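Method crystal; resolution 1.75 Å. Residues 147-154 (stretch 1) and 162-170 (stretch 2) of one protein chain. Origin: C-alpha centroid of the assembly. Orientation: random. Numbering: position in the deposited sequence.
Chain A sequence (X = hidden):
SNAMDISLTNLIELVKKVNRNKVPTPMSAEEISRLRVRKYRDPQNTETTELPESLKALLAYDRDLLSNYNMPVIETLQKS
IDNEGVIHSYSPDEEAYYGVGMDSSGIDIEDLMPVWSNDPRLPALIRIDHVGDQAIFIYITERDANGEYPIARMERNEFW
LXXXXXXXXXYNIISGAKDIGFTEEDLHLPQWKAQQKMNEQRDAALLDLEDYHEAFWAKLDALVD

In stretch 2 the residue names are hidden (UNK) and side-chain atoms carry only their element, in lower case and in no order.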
# COMPACT_ATOMS: atom_id res chain seq x y z
N GLY A 147 7.67 -13.12 3.28
CA GLY A 147 7.65 -11.95 4.15
C GLY A 147 6.91 -10.75 3.59
O GLY A 147 7.25 -9.62 3.91
N GLU A 148 5.92 -10.99 2.73
CA GLU A 148 5.16 -9.93 2.11
C GLU A 148 3.71 -9.90 2.57
O GLU A 148 3.16 -10.92 2.93
CB GLU A 148 5.18 -10.08 0.57
CG GLU A 148 6.58 -9.95 0.01
CD GLU A 148 7.21 -8.54 0.21
OE1 GLU A 148 6.45 -7.52 0.17
OE2 GLU A 148 8.46 -8.47 0.39
N TYR A 149 3.12 -8.72 2.53
CA TYR A 149 1.70 -8.53 2.72
C TYR A 149 1.02 -8.33 1.35
O TYR A 149 1.66 -7.96 0.37
CB TYR A 149 1.40 -7.30 3.54
CG TYR A 149 1.85 -7.38 4.97
CD1 TYR A 149 1.20 -8.18 5.86
CD2 TYR A 149 2.94 -6.62 5.41
CE1 TYR A 149 1.60 -8.20 7.21
CE2 TYR A 149 3.37 -6.67 6.72
CZ TYR A 149 2.69 -7.48 7.61
OH TYR A 149 3.05 -7.56 8.92
N PRO A 150 -0.30 -8.50 1.30
CA PRO A 150 -0.98 -8.22 0.01
C PRO A 150 -1.01 -6.74 -0.34
O PRO A 150 -0.79 -5.87 0.52
CB PRO A 150 -2.40 -8.72 0.23
CG PRO A 150 -2.40 -9.47 1.50
CD PRO A 150 -1.25 -8.97 2.32
N ILE A 151 -1.30 -6.43 -1.60
CA ILE A 151 -1.62 -5.09 -2.03
C ILE A 151 -3.14 -4.97 -2.18
O ILE A 151 -3.81 -5.90 -2.66
CB ILE A 151 -0.95 -4.81 -3.39
CG1 ILE A 151 0.58 -4.80 -3.19
CG2 ILE A 151 -1.45 -3.52 -4.04
CD1 ILE A 151 1.07 -3.57 -2.43
N ALA A 152 -3.67 -3.82 -1.76
CA ALA A 152 -5.06 -3.45 -2.01
C ALA A 152 -5.08 -2.25 -2.93
O ALA A 152 -4.16 -1.41 -2.90
CB ALA A 152 -5.77 -3.14 -0.73
N ARG A 153 -6.15 -2.15 -3.73
CA ARG A 153 -6.39 -1.04 -4.61
C ARG A 153 -7.73 -0.38 -4.31
O ARG A 153 -8.68 -1.05 -3.87
CB ARG A 153 -6.36 -1.48 -6.10
CG ARG A 153 -4.98 -1.79 -6.60
CD ARG A 153 -5.00 -2.33 -8.00
NE ARG A 153 -3.68 -2.49 -8.56
CZ ARG A 153 -3.06 -1.62 -9.36
NH1 ARG A 153 -3.65 -0.52 -9.77
NH2 ARG A 153 -1.86 -1.90 -9.82
N MSE A 154 -7.82 0.92 -4.54
CA MSE A 154 -9.08 1.65 -4.43
C MSE A 154 -9.25 2.58 -5.60
O MSE A 154 -8.38 3.37 -5.94
CB MSE A 154 -9.18 2.35 -3.08
CG MSE A 154 -10.41 3.23 -2.97
SE MSE A 154 -10.43 3.93 -1.18
CE MSE A 154 -12.36 4.17 -1.03
N UNK A 162 -5.59 -6.92 -4.61
CA UNK A 162 -5.07 -6.93 -5.96
C UNK A 162 -3.76 -7.78 -6.06
O UNK A 162 -3.82 -9.02 -5.88
c UNK A 162 -4.96 -5.51 -6.44
N UNK A 163 -2.61 -7.16 -6.32
CA UNK A 163 -1.36 -7.88 -6.41
C UNK A 163 -1.03 -8.68 -5.13
O UNK A 163 -1.47 -8.32 -4.02
o UNK A 163 -0.87 -4.38 -9.37
o UNK A 163 -1.88 -4.67 -7.45
c UNK A 163 -1.05 -5.04 -8.31
c UNK A 163 -0.21 -6.30 -8.13
c UNK A 163 -0.21 -6.92 -6.74
N UNK A 164 -0.27 -9.74 -5.33
CA UNK A 164 0.13 -10.66 -4.28
C UNK A 164 0.97 -9.91 -3.24
O UNK A 164 0.88 -10.23 -2.06
c UNK A 164 0.93 -11.84 -4.80
o UNK A 164 2.12 -11.46 -5.48
N UNK A 165 1.75 -8.92 -3.69
CA UNK A 165 2.63 -8.13 -2.85
C UNK A 165 3.15 -6.92 -3.57
O UNK A 165 2.97 -6.78 -4.80
c UNK A 165 3.84 -8.97 -2.47
o UNK A 165 4.71 -9.21 -3.56
N UNK A 166 3.85 -6.05 -2.82
CA UNK A 166 4.58 -4.94 -3.38
C UNK A 166 5.62 -5.38 -4.45
O UNK A 166 5.90 -4.64 -5.39
c UNK A 166 5.27 -4.13 -2.25
c UNK A 166 5.90 -2.80 -2.67
c UNK A 166 4.87 -1.87 -3.29
c UNK A 166 6.57 -2.15 -1.46
N UNK A 167 6.18 -6.58 -4.29
CA UNK A 167 7.10 -7.14 -5.27
C UNK A 167 6.41 -7.29 -6.63
O UNK A 167 6.92 -6.80 -7.63
c UNK A 167 8.51 -8.27 -3.49
c UNK A 167 8.63 -9.09 -5.85
c UNK A 167 7.71 -8.47 -4.80
N UNK A 168 5.27 -7.94 -6.66
CA UNK A 168 4.52 -8.08 -7.90
C UNK A 168 4.12 -6.71 -8.47
O UNK A 168 4.26 -6.46 -9.67
o UNK A 168 0.70 -10.37 -9.93
c UNK A 168 3.28 -8.94 -7.69
c UNK A 168 2.42 -9.08 -8.94
o UNK A 168 0.96 -10.57 -7.76
c UNK A 168 1.29 -10.08 -8.86
N UNK A 169 3.65 -5.81 -7.61
CA UNK A 169 3.27 -4.48 -8.02
C UNK A 169 4.44 -3.79 -8.73
O UNK A 169 4.29 -3.25 -9.84
c UNK A 169 2.58 -2.19 -7.12
o UNK A 169 2.15 1.88 -8.03
c UNK A 169 2.30 0.54 -7.71
c UNK A 169 1.29 -0.38 -8.07
c UNK A 169 1.44 -1.71 -7.76
c UNK A 169 3.58 -1.27 -6.80
c UNK A 169 3.44 0.08 -7.07
c UNK A 169 2.76 -3.65 -6.82
N UNK A 170 5.63 -3.81 -8.12
CA UNK A 170 6.76 -3.11 -8.69
C UNK A 170 7.29 -3.74 -9.98
O UNK A 170 7.69 -3.01 -10.91
c UNK A 170 7.56 -1.93 -6.59
c UNK A 170 8.72 -1.93 -5.59
c UNK A 170 7.35 -0.53 -7.14
c UNK A 170 7.88 -2.96 -7.66
O HOH W 1 4.00 -6.44 0.15

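Position 162 has one side-chain carbon and nothing beyond it. That carbon, CB, lies 3.5 Å from Arg153 CD and sits at the edge of the guanidinium group. The backbone N of 162 donates a hydrogen bond to Ile151 O at 2.8 Å. A lone CB means Ala162.

Position 163 has three carbons in a row, the third carrying two oxygens. CA-to-CB points sideways, but the chain end comes nearer to stretch 1. One oxygen lies 2.7 Å from Arg153 NH2 and the other 3.0 Å from Arg153 NE. Three carbons ending in a carboxylate give Glu163. Its OE2 takes the bond from NH2 and its OE1 the bond from NE, forming a two-pronged salt bridge. Its backbone O accepts from Ile151 N at 3.1 Å.

Position 164 has one carbon and one oxygen. CA-to-CB points away, and the side chain does not touch stretch 1. The backbone O of 164 lies 3.4 Å from Pro150 CA, in a CA-H...O contact. One carbon and a hydroxyl oxygen, without a second branch, give Ser164.

Position 165 again has one carbon and one oxygen. CA-to-CB points away overall, yet its CB lies 3.5 Å from Glu148 CB. Its CA approaches Tyr149 O at 3.4 Å. This is Ser165. It is the N-cap: OG accepts weak bonds from the N atoms of 167 and 168.

Position 166 has four carbons, forked at the second. Its CB is 4.2 Å from Ile151 CD1. The fork identifies Leu166.

Position 167 has three carbons, forked at the first. One branch tip lies 3.9 Å from Glu148 OE2. The shape fits Val167, and that tip is CG2.

Position 168 has three carbons and a terminal pair of oxygens. It makes no contact with stretch 1. This is Glu168. Its OE1 accepts from Ser164 N at 2.8 Å and from Ser164 OG at 2.7 Å, bracing the turn before the helix.

Position 169 has one carbon, then a six-carbon ring bearing an oxygen. CB lies 4.4 Å from Ile151 CG1, and Arg153 NH2 approaches the ring edge. The phenolic ring gives Tyr169.

Position 170 has four carbons, forked at the second. It is out of reach of stretch 1. It is Leu170.

Two backbone hydrogen bonds pair Ile151 with Ala162 and Glu163. Ile151 packs against the helix start, and the salt bridge fastens Arg153. Water 1 links Glu148 OE1 and Tyr149 O, to which it donates, with Leu166 N, from which it accepts.

Stretch 2 162-170: AESSLVEYL
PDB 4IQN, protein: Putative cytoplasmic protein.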